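Local coordinates for protease (Penicillium cyclopium, PDB 5Z6O), which hydrolyses peptide bonds as a subtilisin-like serine protease related to proteinase K, probably acting on casein, gelatin and type IV collagen, at residues 18-23 against 261-266; 49-54 against 213-218; 87-92 against 237-242; 93-98 against 115-120; 168-171 against 175-178. All coordinates share one frame; numbering follows the deposited sequence. Where two conformers were deposited one is given.

Contact 1. Residues 18-23 against 261-266; sequences SKKSGA and ITKISG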
loop_
_atom_site.group_PDB
_atom_site.type_symbol
_atom_site.label_atom_id
_atom_site.label_comp_id
_atom_site.label_asym_id
_atom_site.label_seq_id
_atom_site.Cartn_x
_atom_site.Cartn_y
_atom_site.Cartn_z
ATOM N N SER A 18 9.397 7.204 13.053
ATOM C CA SER A 18 10.636 7.385 13.790
ATOM C C SER A 18 11.760 7.697 12.815
ATOM O O SER A 18 11.784 7.173 11.701
ATOM C CB SER A 18 10.981 6.123 14.583
ATOM O OG SER A 18 12.190 6.350 15.267
ATOM N N LYS A 19 12.680 8.586 13.205
ATOM C CA LYS A 19 13.787 8.808 12.294
ATOM C C LYS A 19 14.825 7.711 12.403
ATOM O O LYS A 19 15.527 7.451 11.428
ATOM C CB LYS A 19 14.431 10.181 12.554
ATOM C CG LYS A 19 13.493 11.325 12.254
ATOM C CD LYS A 19 14.156 12.672 12.483
ATOM C CE LYS A 19 13.192 13.815 12.213
ATOM N NZ LYS A 19 13.867 15.137 12.375
ATOM N N LYS A 20 14.901 7.040 13.542
ATOM C CA LYS A 20 15.839 5.955 13.805
ATOM C C LYS A 20 15.113 4.620 13.921
ATOM O O LYS A 20 13.955 4.559 14.359
ATOM C CB LYS A 20 16.612 6.223 15.114
ATOM C CG LYS A 20 17.999 6.832 14.916
ATOM C CD LYS A 20 17.923 8.222 14.294
ATOM C CE LYS A 20 19.278 8.930 14.306
ATOM N NZ LYS A 20 20.242 8.324 13.340
ATOM N N SER A 21 15.793 3.539 13.546
ATOM C CA SER A 21 15.170 2.232 13.751
ATOM C C SER A 21 15.169 1.852 15.233
ATOM O O SER A 21 15.822 2.475 16.068
ATOM C CB SER A 21 15.878 1.149 12.942
ATOM O OG SER A 21 17.165 0.938 13.502
ATOM N N GLY A 22 14.423 0.800 15.545
ATOM C CA GLY A 22 14.309 0.283 16.893
ATOM C C GLY A 22 13.161 0.852 17.702
ATOM O O GLY A 22 12.985 0.460 18.861
ATOM N N ALA A 23 12.369 1.753 17.135
ATOM C CA ALA A 23 11.271 2.340 17.882
ATOM C C ALA A 23 10.204 1.290 18.180
ATOM O O ALA A 23 10.047 0.307 17.453
ATOM C CB ALA A 23 10.660 3.495 17.089
ATOM N N ILE A 261 13.392 9.724 4.661
ATOM C CA ILE A 261 14.747 9.890 5.203
ATOM C C ILE A 261 15.692 8.907 4.534
ATOM O O ILE A 261 15.311 7.779 4.211
ATOM C CB ILE A 261 14.746 9.703 6.730
ATOM C CG1 ILE A 261 13.822 10.753 7.323
ATOM C CG2 ILE A 261 16.116 9.929 7.272
ATOM C CD1 ILE A 261 13.643 10.633 8.781
ATOM N N THR A 262 16.937 9.337 4.302
ATOM C CA THR A 262 17.869 8.458 3.606
ATOM C C THR A 262 18.440 7.462 4.618
ATOM O O THR A 262 19.520 7.627 5.198
ATOM C CB THR A 262 18.942 9.294 2.917
ATOM O OG1 THR A 262 18.356 9.992 1.808
ATOM C CG2 THR A 262 20.019 8.434 2.389
ATOM N N LYS A 263 17.676 6.393 4.856
ATOM C CA LYS A 263 18.024 5.467 5.912
ATOM C C LYS A 263 18.459 4.097 5.458
ATOM O O LYS A 263 18.921 3.333 6.298
ATOM C CB LYS A 263 16.829 5.246 6.841
ATOM C CG LYS A 263 16.401 6.467 7.419
ATOM C CD LYS A 263 17.567 7.039 8.215
ATOM C CE LYS A 263 17.674 6.540 9.676
ATOM N NZ LYS A 263 19.056 6.049 10.051
ATOM N N ILE A 264 18.224 3.719 4.196
ATOM C CA ILE A 264 18.474 2.340 3.822
ATOM C C ILE A 264 19.972 2.096 3.681
ATOM O O ILE A 264 20.704 2.890 3.059
ATOM C CB ILE A 264 17.751 1.991 2.516
ATOM C CG1 ILE A 264 16.245 2.160 2.706
ATOM C CG2 ILE A 264 18.010 0.520 2.149
ATOM C CD1 ILE A 264 15.638 1.238 3.748
ATOM N N SER A 265 20.422 0.984 4.244
ATOM C CA SER A 265 21.795 0.526 4.190
ATOM C C SER A 265 21.925 -0.488 3.057
ATOM O O SER A 265 21.116 -1.413 2.965
ATOM C CB SER A 265 22.168 -0.117 5.525
ATOM O OG SER A 265 23.527 -0.522 5.560
ATOM N N GLY A 266 22.942 -0.314 2.206
ATOM C CA GLY A 266 23.204 -1.291 1.155
ATOM C C GLY A 266 22.108 -1.442 0.122
ATOM O O GLY A 266 21.846 -2.554 -0.342
HETATM O O HOH W 1 18.466 3.848 12.515
#
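Lys19 and Lys20 meet Ile261 and Lys263 in a contact at the surface of the subtilisin-like fold, where the loop following helix 11-16 lies beside the short strand 261-262 and the turn after it. Thr262 is the centre of an inverse gamma turn, flanked by the two residues that face the loop. The apolar part is small: CD1 of Ile261 comes to 3.5 Å from CG of Lys19, the two side chains crossing at about a right angle. Beyond CG the lysine is extended, and its side chain also touches Tyr277 and Asn281. Lys263 is instead bent at three successive torsions, which brings its outer methylenes to the backbone of Lys19. No direct hydrogen bond spans the gap, and the two ammonium groups probably repel each other mildly, with NZ of Lys20 4.2 Å from NZ of Lys263. A single water bridges the segments, accepting from Ser21 N at 2.9 Å and, weakly, from Lys263 NZ at 3.4 Å.

Contact 2. Residues 49-54 against 213-218; sequences HADFGG and TAAYPG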
loop_
_atom_site.group_PDB
_atom_site.type_symbol
_atom_site.label_atom_id
_atom_site.label_comp_id
_atom_site.label_asym_id
_atom_site.label_seq_id
_atom_site.Cartn_x
_atom_site.Cartn_y
_atom_site.Cartn_z
ATOM N N HIS A 49 -13.680 -8.487 9.482
ATOM C CA HIS A 49 -12.614 -8.628 10.461
ATOM C C HIS A 49 -12.651 -7.488 11.459
ATOM O O HIS A 49 -12.895 -6.340 11.106
ATOM C CB HIS A 49 -11.240 -8.648 9.767
ATOM C CG HIS A 49 -10.136 -9.166 10.638
ATOM N ND1 HIS A 49 -9.661 -8.484 11.736
ATOM C CD2 HIS A 49 -9.387 -10.287 10.540
ATOM C CE1 HIS A 49 -8.694 -9.184 12.301
ATOM N NE2 HIS A 49 -8.514 -10.287 11.600
ATOM N N ALA A 50 -12.376 -7.801 12.722
ATOM C CA ALA A 50 -12.468 -6.762 13.744
ATOM C C ALA A 50 -11.532 -5.588 13.472
ATOM O O ALA A 50 -11.827 -4.459 13.874
ATOM C CB ALA A 50 -12.180 -7.350 15.121
ATOM N N ASP A 51 -10.408 -5.823 12.784
ATOM C CA ASP A 51 -9.432 -4.766 12.583
ATOM C C ASP A 51 -9.961 -3.635 11.720
ATOM O O ASP A 51 -9.411 -2.534 11.774
ATOM C CB ASP A 51 -8.155 -5.334 11.932
ATOM C CG ASP A 51 -6.928 -4.490 12.234
ATOM O OD1 ASP A 51 -6.790 -4.056 13.383
ATOM O OD2 ASP A 51 -6.088 -4.268 11.339
ATOM N N PHE A 52 -10.984 -3.871 10.891
ATOM C CA PHE A 52 -11.530 -2.779 10.091
ATOM C C PHE A 52 -12.640 -2.001 10.780
ATOM O O PHE A 52 -12.957 -0.881 10.345
ATOM C CB PHE A 52 -12.035 -3.332 8.741
ATOM C CG PHE A 52 -10.942 -4.029 7.975
ATOM C CD1 PHE A 52 -9.861 -3.304 7.473
ATOM C CD2 PHE A 52 -10.969 -5.386 7.808
ATOM C CE1 PHE A 52 -8.824 -3.942 6.784
ATOM C CE2 PHE A 52 -9.921 -6.059 7.117
ATOM C CZ PHE A 52 -8.860 -5.328 6.604
ATOM N N GLY A 53 -13.236 -2.557 11.833
ATOM C CA GLY A 53 -14.204 -1.781 12.611
ATOM C C GLY A 53 -15.327 -1.188 11.797
ATOM O O GLY A 53 -15.721 -0.036 12.038
ATOM N N GLY A 54 -15.838 -1.935 10.810
ATOM C CA GLY A 54 -16.910 -1.429 9.986
ATOM C C GLY A 54 -16.511 -0.472 8.882
ATOM O O GLY A 54 -17.384 -0.028 8.137
ATOM N N THR A 213 3.377 -7.899 10.289
ATOM C CA THR A 213 2.219 -8.549 10.889
ATOM C C THR A 213 0.957 -7.738 10.621
ATOM O O THR A 213 0.942 -6.516 10.829
ATOM C CB THR A 213 2.444 -8.711 12.393
ATOM O OG1 THR A 213 3.643 -9.484 12.575
ATOM C CG2 THR A 213 1.228 -9.409 13.098
ATOM N N ALA A 214 -0.119 -8.420 10.201
ATOM C CA ALA A 214 -1.387 -7.730 9.953
ATOM C C ALA A 214 -2.530 -8.747 9.998
ATOM O O ALA A 214 -2.310 -9.944 10.197
ATOM C CB ALA A 214 -1.365 -7.001 8.600
ATOM N N ALA A 215 -3.758 -8.266 9.778
ATOM C CA ALA A 215 -4.946 -9.116 9.910
ATOM C C ALA A 215 -4.973 -10.222 8.858
ATOM O O ALA A 215 -4.451 -10.080 7.744
ATOM C CB ALA A 215 -6.210 -8.256 9.751
ATOM N N TYR A 216 -5.634 -11.327 9.196
ATOM C CA TYR A 216 -5.796 -12.450 8.293
ATOM C C TYR A 216 -7.236 -12.937 8.393
ATOM O O TYR A 216 -7.855 -12.795 9.449
ATOM C CB TYR A 216 -4.817 -13.560 8.705
ATOM C CG TYR A 216 -4.292 -14.395 7.605
ATOM C CD1 TYR A 216 -3.523 -13.845 6.588
ATOM C CD2 TYR A 216 -4.526 -15.766 7.597
ATOM C CE1 TYR A 216 -3.024 -14.637 5.576
ATOM C CE2 TYR A 216 -4.035 -16.562 6.592
ATOM C CZ TYR A 216 -3.291 -15.995 5.587
ATOM O OH TYR A 216 -2.803 -16.811 4.586
ATOM N N PRO A 217 -7.815 -13.436 7.308
ATOM C CA PRO A 217 -9.238 -13.822 7.341
ATOM C C PRO A 217 -9.578 -14.718 8.522
ATOM O O PRO A 217 -8.824 -15.619 8.890
ATOM C CB PRO A 217 -9.433 -14.556 6.019
ATOM C CG PRO A 217 -8.440 -13.902 5.076
ATOM C CD PRO A 217 -7.210 -13.661 5.980
ATOM N N GLY A 218 -10.723 -14.437 9.140
ATOM C CA GLY A 218 -11.205 -15.243 10.238
ATOM C C GLY A 218 -10.862 -14.731 11.611
ATOM O O GLY A 218 -11.095 -15.448 12.583
#
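His49 meets Ala215 and Tyr216 where the loop after strand 37-42 of the subtilisin-like core packs against one arm of the beta hairpin made by strands 212-215 and 221-224. The Tyr216 side chain is about 6 Å from that of His73, probably a charge-relay residue as in a near-identical enzyme. The imidazole offers one face to the Ala215 methyl in a CH-pi contact, CB lying 3.7 Å from the centroid of the His49 ring and 15° off its normal. At the ring edge, close to its plane, Tyr216 O approaches His49 CD2 to 3.1 Å. A chi1 of -164° turns the ring so that ND1 accepts a nearly straight bond (172°) from Asp51 N, in the ring plane at 3.0 Å; NE2 pairs with Gly220 O, consistent with a proton on NE2. A leucine in place of His49 would probably leave both Asp51 N and Gly220 O without their ring partners and free the loop to shift against the hairpin. Two residues on, the carboxylate of Asp51 is engaged by Lys85 N and Ser79 OG, and the same serine hydroxyl bonds Ala215 N, tying the segments indirectly. The Asp51 CB methylene itself rests 4.1 Å from Ala215 CB.

Contact 3. Residues 87-92 against 237-242; sequences GVAKKA and AAAYLM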
loop_
_atom_site.group_PDB
_atom_site.type_symbol
_atom_site.label_atom_id
_atom_site.label_comp_id
_atom_site.label_asym_id
_atom_site.label_seq_id
_atom_site.Cartn_x
_atom_site.Cartn_y
_atom_site.Cartn_z
ATOM N N GLY A 87 -2.699 -1.035 11.243
ATOM C CA GLY A 87 -2.660 -0.173 10.071
ATOM C C GLY A 87 -2.133 1.229 10.259
ATOM O O GLY A 87 -2.073 1.754 11.375
ATOM N N VAL A 88 -1.753 1.839 9.128
ATOM C CA VAL A 88 -1.180 3.184 9.089
ATOM C C VAL A 88 -2.267 4.256 9.254
ATOM O O VAL A 88 -2.146 5.153 10.094
ATOM C CB VAL A 88 -0.399 3.385 7.768
ATOM C CG1 VAL A 88 0.162 4.847 7.683
ATOM C CG2 VAL A 88 0.794 2.416 7.702
ATOM N N ALA A 89 -3.323 4.185 8.451
ATOM C CA ALA A 89 -4.352 5.227 8.388
ATOM C C ALA A 89 -5.594 4.639 9.035
ATOM O O ALA A 89 -6.456 4.063 8.361
ATOM C CB ALA A 89 -4.624 5.682 6.939
ATOM N N LYS A 90 -5.686 4.801 10.360
ATOM C CA LYS A 90 -6.615 4.020 11.162
ATOM C C LYS A 90 -8.065 4.482 11.051
ATOM O O LYS A 90 -8.928 3.812 11.612
ATOM C CB LYS A 90 -6.176 4.053 12.626
ATOM C CG LYS A 90 -4.794 3.393 12.820
ATOM C CD LYS A 90 -4.427 3.259 14.274
ATOM C CE LYS A 90 -2.980 2.835 14.370
ATOM N NZ LYS A 90 -2.760 1.400 14.106
ATOM N N LYS A 91 -8.354 5.581 10.359
ATOM C CA LYS A 91 -9.744 6.036 10.152
ATOM C C LYS A 91 -10.140 6.104 8.692
ATOM O O LYS A 91 -11.261 6.531 8.388
ATOM C CB LYS A 91 -9.965 7.422 10.800
ATOM C CG LYS A 91 -9.910 7.329 12.319
ATOM C CD LYS A 91 -10.159 8.679 12.962
ATOM C CE LYS A 91 -10.481 8.524 14.442
ATOM N NZ LYS A 91 -10.555 9.902 15.040
ATOM N N ALA A 92 -9.272 5.667 7.787
ATOM C CA ALA A 92 -9.594 5.680 6.361
ATOM C C ALA A 92 -10.702 4.676 6.073
ATOM O O ALA A 92 -10.949 3.743 6.849
ATOM C CB ALA A 92 -8.340 5.352 5.521
ATOM N N ALA A 237 0.102 5.846 4.221
ATOM C CA ALA A 237 0.713 7.151 4.459
ATOM C C ALA A 237 0.144 8.211 3.519
ATOM O O ALA A 237 0.006 9.380 3.904
ATOM C CB ALA A 237 2.243 7.059 4.301
ATOM N N ALA A 238 -0.156 7.845 2.266
ATOM C CA ALA A 238 -0.761 8.819 1.374
ATOM C C ALA A 238 -2.118 9.245 1.886
ATOM O O ALA A 238 -2.442 10.432 1.872
ATOM C CB ALA A 238 -0.893 8.255 -0.044
ATOM N N ALA A 239 -2.934 8.286 2.342
ATOM C CA ALA A 239 -4.252 8.666 2.856
ATOM C C ALA A 239 -4.105 9.575 4.075
ATOM O O ALA A 239 -4.799 10.593 4.205
ATOM C CB ALA A 239 -5.060 7.396 3.184
ATOM N N TYR A 240 -3.164 9.236 4.958
ATOM C CA TYR A 240 -2.845 10.061 6.113
ATOM C C TYR A 240 -2.477 11.493 5.707
ATOM O O TYR A 240 -2.982 12.471 6.280
ATOM C CB TYR A 240 -1.708 9.376 6.842
ATOM C CG TYR A 240 -1.135 10.134 7.991
ATOM C CD1 TYR A 240 -1.805 10.193 9.211
ATOM C CD2 TYR A 240 0.068 10.788 7.860
ATOM C CE1 TYR A 240 -1.267 10.905 10.284
ATOM C CE2 TYR A 240 0.654 11.478 8.950
ATOM C CZ TYR A 240 -0.036 11.534 10.128
ATOM O OH TYR A 240 0.543 12.219 11.155
ATOM N N LEU A 241 -1.579 11.644 4.721
ATOM C CA LEU A 241 -1.132 12.986 4.368
ATOM C C LEU A 241 -2.228 13.757 3.652
ATOM O O LEU A 241 -2.302 14.985 3.783
ATOM C CB LEU A 241 0.125 12.913 3.489
ATOM C CG LEU A 241 1.353 12.432 4.261
ATOM C CD1 LEU A 241 2.536 12.205 3.307
ATOM C CD2 LEU A 241 1.727 13.466 5.312
ATOM N N MET A 242 -3.067 13.070 2.876
ATOM C CA MET A 242 -4.192 13.744 2.242
ATOM C C MET A 242 -5.119 14.344 3.280
ATOM O O MET A 242 -5.559 15.487 3.138
ATOM C CB MET A 242 -4.988 12.772 1.354
ATOM C CG MET A 242 -4.253 12.422 0.079
ATOM S SD MET A 242 -5.188 11.093 -0.790
ATOM C CE MET A 242 -4.102 10.939 -2.202
#
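Helix 227-245, the central helix of the subtilisin-like fold with the charge-relay Ser228 near its start, receives Val88 and Ala89 against Ala237, Ala239 and Tyr240. The contact joins the loop between helix 73-82 and strand 93-98 to the middle of this helix, in the buried core and well along the helix from the active site. Val88 holds CG1 anti to its backbone N (chi1 177°), which carries this methyl onto the helix backbone, 3.6 Å from Ala237 N. Ala89 follows with a methyl-to-methyl approach, its CB lying 4.2 Å from Ala239 CB; the same methyl comes within 4.3 Å of Tyr240 N. The small side chains of Ala89 and Ala239 allow a close approach, the CA of Ala89 standing 5.6 Å from the CA of Tyr240. No hydrogen bond crosses the interface, and two polar groups find partners elsewhere: Tyr240 OH pairs with Asp29 N, and Val88 O with Tyr26 OH. The loop keeps its own shape through a type I turn from Ala89 to Ala92, and through Lys90, whose ammonium also binds Ser84 O and Gln5 OE1. That ammonium reaches back across the loop, NZ of Lys90 lying in the carbonyl plane of Gly87 on a lone pair of its O, 2.8 Å away.

Contact 4. Residues 93-98 against 115-120; sequences SVVAVK and MDWAVK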
loop_
_atom_site.group_PDB
_atom_site.type_symbol
_atom_site.label_atom_id
_atom_site.label_comp_id
_atom_site.label_asym_id
_atom_site.label_seq_id
_atom_site.Cartn_x
_atom_site.Cartn_y
_atom_site.Cartn_z
ATOM N N SER A 93 -11.395 4.892 4.949
ATOM C CA SER A 93 -12.332 3.912 4.410
ATOM C C SER A 93 -11.605 2.980 3.447
ATOM O O SER A 93 -10.688 3.397 2.737
ATOM C CB SER A 93 -13.476 4.590 3.662
ATOM O OG SER A 93 -14.161 5.513 4.488
ATOM N N VAL A 94 -12.039 1.716 3.416
ATOM C CA VAL A 94 -11.377 0.677 2.626
ATOM C C VAL A 94 -12.409 0.002 1.741
ATOM O O VAL A 94 -13.492 -0.337 2.220
ATOM C CB VAL A 94 -10.705 -0.378 3.523
ATOM C CG1 VAL A 94 -10.035 -1.415 2.673
ATOM C CG2 VAL A 94 -9.718 0.269 4.361
ATOM N N VAL A 95 -12.073 -0.212 0.460
ATOM C CA VAL A 95 -12.991 -0.817 -0.493
ATOM C C VAL A 95 -12.303 -2.027 -1.119
ATOM O O VAL A 95 -11.212 -1.906 -1.685
ATOM C CB VAL A 95 -13.435 0.182 -1.575
ATOM C CG1 VAL A 95 -14.385 -0.493 -2.527
ATOM C CG2 VAL A 95 -14.140 1.377 -0.943
ATOM N N ALA A 96 -12.934 -3.200 -1.013
ATOM C CA ALA A 96 -12.338 -4.406 -1.566
ATOM C C ALA A 96 -12.577 -4.445 -3.061
ATOM O O ALA A 96 -13.732 -4.384 -3.504
ATOM C CB ALA A 96 -12.961 -5.654 -0.939
ATOM N N VAL A 97 -11.507 -4.567 -3.842
ATOM C CA VAL A 97 -11.629 -4.827 -5.267
ATOM C C VAL A 97 -10.956 -6.173 -5.516
ATOM O O VAL A 97 -9.728 -6.261 -5.618
ATOM C CB VAL A 97 -11.004 -3.712 -6.115
ATOM C CG1 VAL A 97 -11.177 -4.020 -7.604
ATOM C CG2 VAL A 97 -11.616 -2.324 -5.761
ATOM N N LYS A 98 -11.737 -7.236 -5.625
ATOM C CA LYS A 98 -11.171 -8.575 -5.733
ATOM C C LYS A 98 -10.908 -8.882 -7.205
ATOM O O LYS A 98 -11.856 -8.948 -8.007
ATOM C CB LYS A 98 -12.113 -9.620 -5.143
ATOM C CG LYS A 98 -11.564 -11.025 -5.304
ATOM C CD LYS A 98 -12.360 -12.068 -4.466
ATOM C CE LYS A 98 -12.026 -13.437 -4.969
ATOM N NZ LYS A 98 -12.687 -14.441 -4.066
ATOM N N MET A 115 -9.458 -2.262 -11.786
ATOM C CA MET A 115 -8.942 -0.892 -11.745
ATOM C C MET A 115 -9.932 0.090 -12.346
ATOM O O MET A 115 -10.169 1.180 -11.786
ATOM C CB MET A 115 -7.608 -0.811 -12.498
ATOM C CG MET A 115 -6.551 -1.731 -11.916
ATOM S SD MET A 115 -5.115 -1.915 -12.973
ATOM C CE MET A 115 -4.489 -0.258 -12.903
ATOM N N ASP A 116 -10.503 -0.286 -13.500
ATOM C CA ASP A 116 -11.499 0.549 -14.157
ATOM C C ASP A 116 -12.723 0.760 -13.270
ATOM O O ASP A 116 -13.255 1.887 -13.179
ATOM C CB ASP A 116 -11.913 -0.093 -15.488
ATOM C CG ASP A 116 -10.882 0.094 -16.600
ATOM O OD1 ASP A 116 -9.852 0.791 -16.415
ATOM O OD2 ASP A 116 -11.113 -0.484 -17.675
ATOM N N TRP A 117 -13.194 -0.313 -12.616
ATOM C CA TRP A 117 -14.330 -0.179 -11.703
ATOM C C TRP A 117 -14.026 0.828 -10.606
ATOM O O TRP A 117 -14.865 1.684 -10.268
ATOM C CB TRP A 117 -14.683 -1.533 -11.093
ATOM C CG TRP A 117 -15.826 -1.436 -10.143
ATOM C CD1 TRP A 117 -17.149 -1.658 -10.418
ATOM C CD2 TRP A 117 -15.759 -1.049 -8.755
ATOM N NE1 TRP A 117 -17.914 -1.423 -9.283
ATOM C CE2 TRP A 117 -17.084 -1.052 -8.250
ATOM C CE3 TRP A 117 -14.715 -0.702 -7.898
ATOM C CZ2 TRP A 117 -17.381 -0.717 -6.927
ATOM C CZ3 TRP A 117 -15.014 -0.377 -6.562
ATOM C CH2 TRP A 117 -16.336 -0.382 -6.100
ATOM N N ALA A 118 -12.816 0.753 -10.046
ATOM C CA ALA A 118 -12.482 1.631 -8.926
ATOM C C ALA A 118 -12.438 3.095 -9.353
ATOM O O ALA A 118 -12.847 3.994 -8.594
ATOM C CB ALA A 118 -11.156 1.181 -8.320
ATOM N N VAL A 119 -11.898 3.370 -10.542
ATOM C CA VAL A 119 -11.858 4.762 -11.009
ATOM C C VAL A 119 -13.281 5.313 -11.141
ATOM O O VAL A 119 -13.578 6.442 -10.709
ATOM C CB VAL A 119 -11.095 4.866 -12.345
ATOM C CG1 VAL A 119 -11.401 6.225 -13.000
ATOM C CG2 VAL A 119 -9.559 4.686 -12.137
ATOM N N LYS A 120 -14.181 4.520 -11.733
ATOM C CA LYS A 120 -15.582 4.947 -11.847
ATOM C C LYS A 120 -16.192 5.212 -10.482
ATOM O O LYS A 120 -16.896 6.209 -10.278
ATOM C CB LYS A 120 -16.408 3.883 -12.566
ATOM C CG LYS A 120 -16.357 3.982 -14.077
ATOM C CD LYS A 120 -17.383 3.052 -14.712
ATOM C CE LYS A 120 -17.328 3.147 -16.227
ATOM N NZ LYS A 120 -15.984 2.751 -16.731
#
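Val95 and Val97 on strand 93-98 pack against Trp117 and Ala118 of helix 108-124 in the first beta-alpha half of a beta-alpha-beta crossover, whose chain continues to strand 131-135 of the same parallel sheet. The short segments run nearly antiparallel, at 152°, with their axes 9.4 Å apart. The closer packing is on the strand-facing side. Val97 CG2 touches both Trp117 CZ3, at 4.0 Å, and Ala118 CB, at 4.4 Å, while Val95 CG1 meets the six-membered rim of the indole edge-on, 4.1 Å from Trp117 CH2. Tyr39 of the neighbouring strand 37-42 touches Val95, Trp117 and Ala118, extending this apolar layer. Looser is the five-membered ring of Trp117, which stands farther from the strand; the residue as a whole stays partly exposed, and Lys120 on the helix is exposed to solvent. Replacing Trp117 with an alanine is likely to open a gap between helix and strand, with Val95 CG1 and Val97 CG2 both losing their indole partner. A chi1 of 179° carries the six-membered ring to the strand, where CZ3 of Trp117 comes within 4.1 Å of Val95 CG1 as well.

Contact 5. Residues 168-171 against 175-178; sequences QDAS and PASA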
loop_
_atom_site.group_PDB
_atom_site.type_symbol
_atom_site.label_atom_id
_atom_site.label_comp_id
_atom_site.label_asym_id
_atom_site.label_seq_id
_atom_site.Cartn_x
_atom_site.Cartn_y
_atom_site.Cartn_z
ATOM N N GLN A 168 15.399 -8.125 -9.093
ATOM C CA GLN A 168 15.841 -7.621 -10.373
ATOM C C GLN A 168 15.388 -6.182 -10.546
ATOM O O GLN A 168 14.635 -5.629 -9.731
ATOM C CB GLN A 168 15.337 -8.503 -11.524
ATOM C CG GLN A 168 13.866 -8.377 -11.856
ATOM C CD GLN A 168 13.465 -9.239 -13.064
ATOM O OE1 GLN A 168 12.796 -8.771 -13.994
ATOM N NE2 GLN A 168 13.868 -10.508 -13.039
ATOM N N ASP A 169 15.845 -5.572 -11.631
ATOM C CA ASP A 169 15.420 -4.218 -11.944
ATOM C C ASP A 169 13.925 -4.186 -12.233
ATOM O O ASP A 169 13.436 -4.888 -13.117
ATOM C CB ASP A 169 16.222 -3.688 -13.130
ATOM C CG ASP A 169 16.094 -2.202 -13.298
ATOM O OD1 ASP A 169 14.966 -1.721 -13.487
ATOM O OD2 ASP A 169 17.120 -1.483 -13.235
ATOM N N ALA A 170 13.194 -3.353 -11.497
ATOM C CA ALA A 170 11.743 -3.342 -11.631
ATOM C C ALA A 170 11.265 -2.719 -12.929
ATOM O O ALA A 170 10.058 -2.724 -13.181
ATOM C CB ALA A 170 11.101 -2.610 -10.444
ATOM N N SER A 171 12.148 -2.173 -13.767
ATOM C CA SER A 171 11.665 -1.649 -15.039
ATOM C C SER A 171 11.130 -2.740 -15.962
ATOM O O SER A 171 10.436 -2.416 -16.934
ATOM C CB SER A 171 12.780 -0.887 -15.754
ATOM O OG SER A 171 13.829 -1.783 -16.046
ATOM N N PRO A 175 2.616 -3.434 -12.954
ATOM C CA PRO A 175 2.664 -1.997 -13.258
ATOM C C PRO A 175 3.807 -1.222 -12.572
ATOM O O PRO A 175 3.795 0.004 -12.635
ATOM C CB PRO A 175 1.285 -1.503 -12.764
ATOM C CG PRO A 175 0.939 -2.413 -11.640
ATOM C CD PRO A 175 1.583 -3.761 -11.952
ATOM N N ALA A 176 4.819 -1.910 -12.007
ATOM C CA ALA A 176 5.893 -1.184 -11.324
ATOM C C ALA A 176 6.573 -0.170 -12.229
ATOM O O ALA A 176 7.039 0.875 -11.751
ATOM C CB ALA A 176 6.937 -2.161 -10.790
ATOM N N SER A 177 6.664 -0.462 -13.534
ATOM C CA SER A 177 7.365 0.405 -14.470
ATOM C C SER A 177 6.473 1.485 -15.058
ATOM O O SER A 177 6.944 2.256 -15.898
ATOM C CB SER A 177 7.984 -0.435 -15.611
ATOM O OG SER A 177 6.971 -1.133 -16.285
ATOM N N ALA A 178 5.211 1.571 -14.634
ATOM C CA ALA A 178 4.254 2.448 -15.297
ATOM C C ALA A 178 4.510 3.915 -14.982
ATOM O O ALA A 178 5.053 4.249 -13.920
ATOM C CB ALA A 178 2.821 2.102 -14.878
#
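Ala170 and Ser171 pack against Ala176 and Ser177 where the loops before and after the short strand 173-174 meet, close to the inhibitor pocket, to which Asn165 earlier in the first loop contributes. Two local motifs shape the meeting segments. Asp169 forms an Asx turn, its OD1 accepting from Ser171 N at 2.9 Å on the anti lone pair and from Ser171 OG at 2.8 Å from well above the carboxylate plane. In the other segment a type I turn runs from Pro175, preceded by a cis peptide, to Ala178. Across the gap the two alanine methyls touch, Ala170 CB lying 4.2 Å from Ala176 CB. Backbone oxygens complete the surface: Ser171 O comes to 3.4 Å from Ser177 CB, and Ala170 O stands 3.9 Å from that same carbon. Ser177 OG is bonded to Ser173 O and Asn146 ND2. The Ala176 side chain is about 8 Å from the bound phenylmethanesulfonic acid, near the site without touching it. With no hydrogen bond between the segments, the pairing rests on van der Waals contact, while each turn has its own internal bonds: Ser171 to the Asp169 carboxylate on one side, Ala178 N to Pro175 O at 2.9 Å on the other.

Along the chain, contact 1 encloses all the others: its segments lie in an early loop and near the C-terminal end, joining distant parts of the sequence at the surface. Contacts 2 and 3 cross within it, their centres 16 Å apart. Contact 4 is nested inside both, residues 87-92 of contact 3 leading straight into strand 93-98. Contact 5 follows contact 4 in series, likewise nested inside contacts 2 and 3; its centre is 30 Å from that of contact 2, on the opposite side of the chain's centre, and 23 Å from that of contact 4. Contacts 3 and 4 place helices 227-245 and 108-124 beside the seven-stranded parallel sheet, while contacts 2, 4 and 5 have side chains about 6 to 11 Å from a charge-relay side chain.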